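Local atomic coordinates of hypothetical methylmalonyl-CoA decarboxylase alpha subunit (Sulfolobus tokodaii, PDB entry 1X0U), a protein that is a putative carboxyl transferase subunit of the ClpP/crotonase superfamily and forms an assembly of six protein chains. Residues A[42-51]-A[87-98]. Sequence-based numbering, arbitrary orientation.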
ATOM      1  N   ALA A  42      -6.216  44.188  -9.110  1.00 16.41           N
ATOM      2  CA  ALA A  42      -5.815  42.801  -8.953  1.00 17.11           C
ATOM      3  C   ALA A  42      -4.326  42.695  -8.675  1.00 16.78           C
ATOM      4  O   ALA A  42      -3.913  41.990  -7.753  1.00 18.43           O
ATOM      5  CB  ALA A  42      -6.174  42.001 -10.211  1.00 15.26           C
ATOM      6  N   ARG A  43      -3.526  43.416  -9.455  1.00 16.20           N
ATOM      7  CA  ARG A  43      -2.080  43.367  -9.294  1.00 17.46           C
ATOM      8  C   ARG A  43      -1.557  44.071  -8.047  1.00 17.22           C
ATOM      9  O   ARG A  43      -0.560  43.632  -7.466  1.00 15.42           O
ATOM     10  CB  ARG A  43      -1.394  43.888 -10.565  1.00 18.10           C
ATOM     11  CG  ARG A  43      -1.483  42.875 -11.723  1.00 17.44           C
ATOM     12  CD  ARG A  43      -0.889  43.397 -13.034  1.00 16.09           C
ATOM     13  NE  ARG A  43      -1.120  42.456 -14.129  1.00 13.53           N
ATOM     14  CZ  ARG A  43      -0.417  41.347 -14.342  1.00 14.32           C
ATOM     15  NH1 ARG A  43       0.589  41.021 -13.539  1.00 10.58           N
ATOM     16  NH2 ARG A  43      -0.732  40.548 -15.357  1.00 13.14           N
ATOM     17  N   GLU A  44      -2.233  45.139  -7.619  1.00 17.57           N
ATOM     18  CA  GLU A  44      -1.817  45.854  -6.414  1.00 17.02           C
ATOM     19  C   GLU A  44      -2.053  44.954  -5.187  1.00 17.52           C
ATOM     20  O   GLU A  44      -1.253  44.938  -4.248  1.00 18.66           O
ATOM     21  CB  GLU A  44      -2.586  47.184  -6.283  1.00 17.17           C
ATOM     22  CG  GLU A  44      -2.304  48.154  -7.434  1.00 16.29           C
ATOM     23  CD  GLU A  44      -3.151  49.414  -7.402  1.00 17.41           C
ATOM     24  OE1 GLU A  44      -4.347  49.340  -7.051  1.00 16.16           O
ATOM     25  OE2 GLU A  44      -2.620  50.487  -7.750  1.00 18.06           O
ATOM     26  N   ARG A  45      -3.138  44.188  -5.205  1.00 16.05           N
ATOM     27  CA  ARG A  45      -3.430  43.288  -4.096  1.00 15.47           C
ATOM     28  C   ARG A  45      -2.378  42.176  -4.021  1.00 16.68           C
ATOM     29  O   ARG A  45      -1.933  41.808  -2.935  1.00 16.71           O
ATOM     30  CB  ARG A  45      -4.822  42.686  -4.267  1.00 14.85           C
ATOM     31  CG  ARG A  45      -5.954  43.684  -4.131  1.00 13.70           C
ATOM     32  CD  ARG A  45      -7.181  43.214  -4.884  1.00  9.54           C
ATOM     33  NE  ARG A  45      -8.369  43.995  -4.553  1.00 10.62           N
ATOM     34  CZ  ARG A  45      -9.548  43.843  -5.155  1.00 10.74           C
ATOM     35  NH1 ARG A  45      -9.698  42.946  -6.128  1.00 10.88           N
ATOM     36  NH2 ARG A  45     -10.584  44.565  -4.766  1.00  7.38           N
ATOM     37  N   LEU A  46      -1.972  41.645  -5.174  1.00 15.78           N
ATOM     38  CA  LEU A  46      -0.959  40.587  -5.207  1.00 14.88           C
ATOM     39  C   LEU A  46       0.395  41.101  -4.704  1.00 15.02           C
ATOM     40  O   LEU A  46       1.068  40.426  -3.932  1.00 14.22           O
ATOM     41  CB  LEU A  46      -0.793  40.029  -6.633  1.00 14.33           C
ATOM     42  CG  LEU A  46      -1.881  39.158  -7.275  1.00 14.68           C
ATOM     43  CD1 LEU A  46      -1.477  38.871  -8.719  1.00 13.53           C
ATOM     44  CD2 LEU A  46      -2.045  37.839  -6.521  1.00  9.63           C
ATOM     45  N   ALA A  47       0.805  42.286  -5.145  1.00 14.54           N
ATOM     46  CA  ALA A  47       2.090  42.821  -4.700  1.00 15.70           C
ATOM     47  C   ALA A  47       2.097  42.980  -3.177  1.00 14.43           C
ATOM     48  O   ALA A  47       3.129  42.807  -2.539  1.00 13.88           O
ATOM     49  CB  ALA A  47       2.386  44.176  -5.382  1.00 15.13           C
ATOM     50  N   LEU A  48       0.950  43.326  -2.601  1.00 14.15           N
ATOM     51  CA  LEU A  48       0.843  43.474  -1.149  1.00 15.44           C
ATOM     52  C   LEU A  48       1.029  42.104  -0.474  1.00 16.22           C
ATOM     53  O   LEU A  48       1.824  41.959   0.459  1.00 18.17           O
ATOM     54  CB  LEU A  48      -0.533  44.041  -0.763  1.00 16.76           C
ATOM     55  CG  LEU A  48      -0.773  45.524  -0.443  1.00 18.79           C
ATOM     56  CD1 LEU A  48       0.512  46.335  -0.524  1.00 17.76           C
ATOM     57  CD2 LEU A  48      -1.816  46.075  -1.401  1.00 20.93           C
ATOM     58  N   LEU A  49       0.308  41.100  -0.973  1.00 15.12           N
ATOM     59  CA  LEU A  49       0.351  39.753  -0.421  1.00 15.47           C
ATOM     60  C   LEU A  49       1.673  39.000  -0.491  1.00 16.41           C
ATOM     61  O   LEU A  49       2.094  38.382   0.485  1.00 17.11           O
ATOM     62  CB  LEU A  49      -0.729  38.889  -1.081  1.00 15.97           C
ATOM     63  CG  LEU A  49      -0.708  37.391  -0.743  1.00 14.45           C
ATOM     64  CD1 LEU A  49      -0.798  37.210   0.763  1.00 12.60           C
ATOM     65  CD2 LEU A  49      -1.875  36.683  -1.443  1.00 13.29           C
ATOM     66  N   PHE A  50       2.329  39.030  -1.639  1.00 15.32           N
ATOM     67  CA  PHE A  50       3.564  38.280  -1.778  1.00 16.16           C
ATOM     68  C   PHE A  50       4.778  39.064  -1.379  1.00 17.60           C
ATOM     69  O   PHE A  50       4.802  40.275  -1.561  1.00 15.59           O
ATOM     70  CB  PHE A  50       3.686  37.763  -3.203  1.00 15.27           C
ATOM     71  CG  PHE A  50       2.670  36.716  -3.529  1.00 15.27           C
ATOM     72  CD1 PHE A  50       1.442  37.063  -4.066  1.00 14.42           C
ATOM     73  CD2 PHE A  50       2.920  35.378  -3.232  1.00 12.32           C
ATOM     74  CE1 PHE A  50       0.481  36.091  -4.308  1.00 14.06           C
ATOM     75  CE2 PHE A  50       1.965  34.407  -3.470  1.00 12.94           C
ATOM     76  CZ  PHE A  50       0.748  34.762  -4.006  1.00 14.22           C
ATOM     77  N   ASP A  51       5.766  38.375  -0.809  1.00 19.09           N
ATOM     78  CA  ASP A  51       6.986  39.028  -0.361  1.00 21.41           C
ATOM     79  C   ASP A  51       7.334  40.018  -1.446  1.00 25.35           C
ATOM     80  O   ASP A  51       8.103  39.747  -2.370  1.00 24.30           O
ATOM     81  CB  ASP A  51       8.075  37.988  -0.120  1.00 19.88           C
ATOM     82  CG  ASP A  51       7.689  37.018   0.974  1.00 18.77           C
ATOM     83  OD1 ASP A  51       6.755  37.355   1.725  1.00 21.49           O
ATOM     84  OD2 ASP A  51       8.298  35.940   1.097  1.00 20.28           O
ATOM     85  N   LYS A  87       6.107  33.936  -2.937  1.00 16.85           N
ATOM     86  CA  LYS A  87       6.446  33.612  -1.564  1.00 18.76           C
ATOM     87  C   LYS A  87       5.644  34.522  -0.643  1.00 19.59           C
ATOM     88  O   LYS A  87       5.493  35.714  -0.918  1.00 19.78           O
ATOM     89  CB  LYS A  87       7.944  33.847  -1.316  1.00 22.19           C
ATOM     90  CG  LYS A  87       8.800  32.600  -1.089  1.00 23.85           C
ATOM     91  CD  LYS A  87       8.864  31.719  -2.314  1.00 27.44           C
ATOM     92  CE  LYS A  87       9.857  30.572  -2.133  1.00 30.53           C
ATOM     93  NZ  LYS A  87      11.284  31.010  -2.203  1.00 31.84           N
ATOM     94  N   VAL A  88       5.098  33.945   0.423  1.00 18.04           N
ATOM     95  CA  VAL A  88       4.370  34.706   1.428  1.00 17.56           C
ATOM     96  C   VAL A  88       5.132  34.306   2.688  1.00 17.85           C
ATOM     97  O   VAL A  88       5.013  33.181   3.147  1.00 19.14           O
ATOM     98  CB  VAL A  88       2.885  34.277   1.575  1.00 16.49           C
ATOM     99  CG1 VAL A  88       2.213  35.140   2.628  1.00 16.89           C
ATOM    100  CG2 VAL A  88       2.150  34.416   0.257  1.00 14.97           C
ATOM    101  N   ASP A  89       5.937  35.219   3.217  1.00 17.87           N
ATOM    102  CA  ASP A  89       6.757  34.945   4.393  1.00 18.93           C
ATOM    103  C   ASP A  89       7.756  33.823   4.114  1.00 18.44           C
ATOM    104  O   ASP A  89       8.010  32.977   4.964  1.00 18.31           O
ATOM    105  CB  ASP A  89       5.875  34.592   5.598  1.00 20.07           C
ATOM    106  CG  ASP A  89       5.123  35.800   6.132  1.00 20.91           C
ATOM    107  OD1 ASP A  89       5.783  36.810   6.441  1.00 24.09           O
ATOM    108  OD2 ASP A  89       3.880  35.747   6.236  1.00 22.63           O
ATOM    109  N   GLY A  90       8.322  33.833   2.910  1.00 19.63           N
ATOM    110  CA  GLY A  90       9.300  32.824   2.532  1.00 17.90           C
ATOM    111  C   GLY A  90       8.734  31.462   2.180  1.00 18.38           C
ATOM    112  O   GLY A  90       9.480  30.539   1.867  1.00 16.70           O
ATOM    113  N   ARG A  91       7.413  31.328   2.230  1.00 19.45           N
ATOM    114  CA  ARG A  91       6.766  30.060   1.917  1.00 19.08           C
ATOM    115  C   ARG A  91       6.023  30.173   0.594  1.00 18.88           C
ATOM    116  O   ARG A  91       5.416  31.199   0.300  1.00 18.74           O
ATOM    117  CB  ARG A  91       5.789  29.684   3.035  1.00 19.49           C
ATOM    118  CG  ARG A  91       6.440  29.600   4.413  1.00 18.60           C
ATOM    119  CD  ARG A  91       5.404  29.380   5.505  1.00 16.20           C
ATOM    120  NE  ARG A  91       4.738  28.087   5.394  1.00 11.92           N
ATOM    121  CZ  ARG A  91       3.606  27.788   6.025  1.00 13.54           C
ATOM    122  NH1 ARG A  91       3.019  28.698   6.801  1.00 11.63           N
ATOM    123  NH2 ARG A  91       3.078  26.573   5.911  1.00 10.64           N
ATOM    124  N   THR A  92       6.062  29.110  -0.196  1.00 17.83           N
ATOM    125  CA  THR A  92       5.404  29.116  -1.494  1.00 18.20           C
ATOM    126  C   THR A  92       3.886  28.945  -1.458  1.00 18.15           C
ATOM    127  O   THR A  92       3.367  27.981  -0.893  1.00 16.88           O
ATOM    128  CB  THR A  92       5.974  28.018  -2.409  1.00 18.39           C
ATOM    129  OG1 THR A  92       7.393  28.182  -2.528  1.00 21.34           O
ATOM    130  CG2 THR A  92       5.344  28.102  -3.788  1.00 20.08           C
ATOM    131  N   VAL A  93       3.174  29.896  -2.050  1.00 16.19           N
ATOM    132  CA  VAL A  93       1.728  29.786  -2.125  1.00 17.09           C
ATOM    133  C   VAL A  93       1.282  30.254  -3.505  1.00 15.10           C
ATOM    134  O   VAL A  93       1.937  31.069  -4.144  1.00 13.43           O
ATOM    135  CB  VAL A  93       0.984  30.600  -1.001  1.00 17.10           C
ATOM    136  CG1 VAL A  93       1.972  31.110   0.038  1.00 15.78           C
ATOM    137  CG2 VAL A  93       0.151  31.712  -1.601  1.00 13.53           C
ATOM    138  N   PHE A  94       0.177  29.694  -3.967  1.00 14.87           N
ATOM    139  CA  PHE A  94      -0.384  30.050  -5.252  1.00 12.42           C
ATOM    140  C   PHE A  94      -1.550  30.995  -5.032  1.00 12.36           C
ATOM    141  O   PHE A  94      -2.136  31.047  -3.950  1.00  8.76           O
ATOM    142  CB  PHE A  94      -0.867  28.800  -5.998  1.00 14.19           C
ATOM    143  CG  PHE A  94       0.194  28.154  -6.850  1.00 15.77           C
ATOM    144  CD1 PHE A  94       1.153  27.322  -6.285  1.00 16.65           C
ATOM    145  CD2 PHE A  94       0.238  28.396  -8.221  1.00 14.17           C
ATOM    146  CE1 PHE A  94       2.140  26.741  -7.077  1.00 17.54           C
ATOM    147  CE2 PHE A  94       1.213  27.824  -9.018  1.00 15.58           C
ATOM    148  CZ  PHE A  94       2.164  26.997  -8.453  1.00 16.42           C
ATOM    149  N   ALA A  95      -1.883  31.755  -6.063  1.00 13.32           N
ATOM    150  CA  ALA A  95      -2.996  32.681  -5.963  1.00 14.21           C
ATOM    151  C   ALA A  95      -3.470  33.131  -7.327  1.00 12.94           C
ATOM    152  O   ALA A  95      -2.757  33.014  -8.323  1.00 11.35           O
ATOM    153  CB  ALA A  95      -2.581  33.911  -5.144  1.00 14.26           C
ATOM    154  N   TYR A  96      -4.705  33.611  -7.358  1.00 13.14           N
ATOM    155  CA  TYR A  96      -5.263  34.191  -8.555  1.00 12.07           C
ATOM    156  C   TYR A  96      -5.934  35.457  -8.057  1.00 11.90           C
ATOM    157  O   TYR A  96      -6.416  35.515  -6.920  1.00 10.87           O
ATOM    158  CB  TYR A  96      -6.259  33.271  -9.266  1.00  9.35           C
ATOM    159  CG  TYR A  96      -7.534  32.960  -8.529  1.00 11.04           C
ATOM    160  CD1 TYR A  96      -7.707  31.734  -7.885  1.00  8.82           C
ATOM    161  CD2 TYR A  96      -8.595  33.866  -8.520  1.00 10.31           C
ATOM    162  CE1 TYR A  96      -8.899  31.421  -7.261  1.00  9.44           C
ATOM    163  CE2 TYR A  96      -9.796  33.557  -7.896  1.00 10.92           C
ATOM    164  CZ  TYR A  96      -9.938  32.328  -7.267  1.00 11.06           C
ATOM    165  OH  TYR A  96     -11.113  32.021  -6.620  1.00 12.37           O
ATOM    166  N   ALA A  97      -5.916  36.483  -8.894  1.00 10.87           N
ATOM    167  CA  ALA A  97      -6.520  37.760  -8.558  1.00 10.08           C
ATOM    168  C   ALA A  97      -7.302  38.182  -9.783  1.00  9.81           C
ATOM    169  O   ALA A  97      -6.721  38.444 -10.835  1.00  7.34           O
ATOM    170  CB  ALA A  97      -5.438  38.785  -8.236  1.00  6.09           C
ATOM    171  N   GLN A  98      -8.621  38.202  -9.653  1.00 10.42           N
ATOM    172  CA  GLN A  98      -9.471  38.592 -10.759  1.00 11.52           C
ATOM    173  C   GLN A  98      -9.394  40.105 -10.928  1.00 14.29           C
ATOM    174  O   GLN A  98      -9.335  40.852  -9.950  1.00 13.53           O
ATOM    175  CB  GLN A  98     -10.907  38.136 -10.494  1.00 12.07           C
ATOM    176  CG  GLN A  98     -11.050  36.617 -10.429  1.00 10.52           C
ATOM    177  CD  GLN A  98     -12.454  36.168 -10.077  1.00 11.54           C
ATOM    178  OE1 GLN A  98     -13.018  36.582  -9.059  1.00 11.44           O
ATOM    179  NE2 GLN A  98     -13.027  35.308 -10.911  1.00 11.68           N
TER
HETATM  180  O   HOH W   1      -8.311  40.620  -7.194  1.00 13.37           O
HETATM  181  O   HOH W   2       7.308  36.704  -3.666  1.00 21.98           O
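With CG anti to the carbonyl carbon (chi1 -68°), the F50 ring drops from the end of helix 42-49 onto strand 91-98, and the same choice at D51 swings its carboxylate over the turn that precedes that strand. The ring meets the strand with its rim: CZ lies 3.6 Å from A95 CB, in the ring plane, and V93 O lies near that plane, 3.4 Å from F50 CE2. V88 CG2 approaches the ring obliquely, while L49 CG, from the last residue of the helix, sits over one face, offset toward the rim. Nearer the helix start, L46 CG rests 3.7 Å from A97 CB, and A42 packs on the same methyl. The helix axis runs roughly antiparallel to strand 91-98 (150°), across one face of the mixed sheet of a crotonase-like domain; helix 109-125 packs against F94 and Y96 on the opposite face. At the hairpin, D51 grips the type I' turn V88-R91 with both oxygens, each through its syn lone pair: OD1 takes D89 N at 2.7 Å, OD2 takes G90 N at 2.8 Å. D51 N adds a nearly straight bond (165°) to K87 O, 2.7 Å away. At the far end a water bridges R45 NH1 and Q98 O; R45 also salt-bridges E239 and D134.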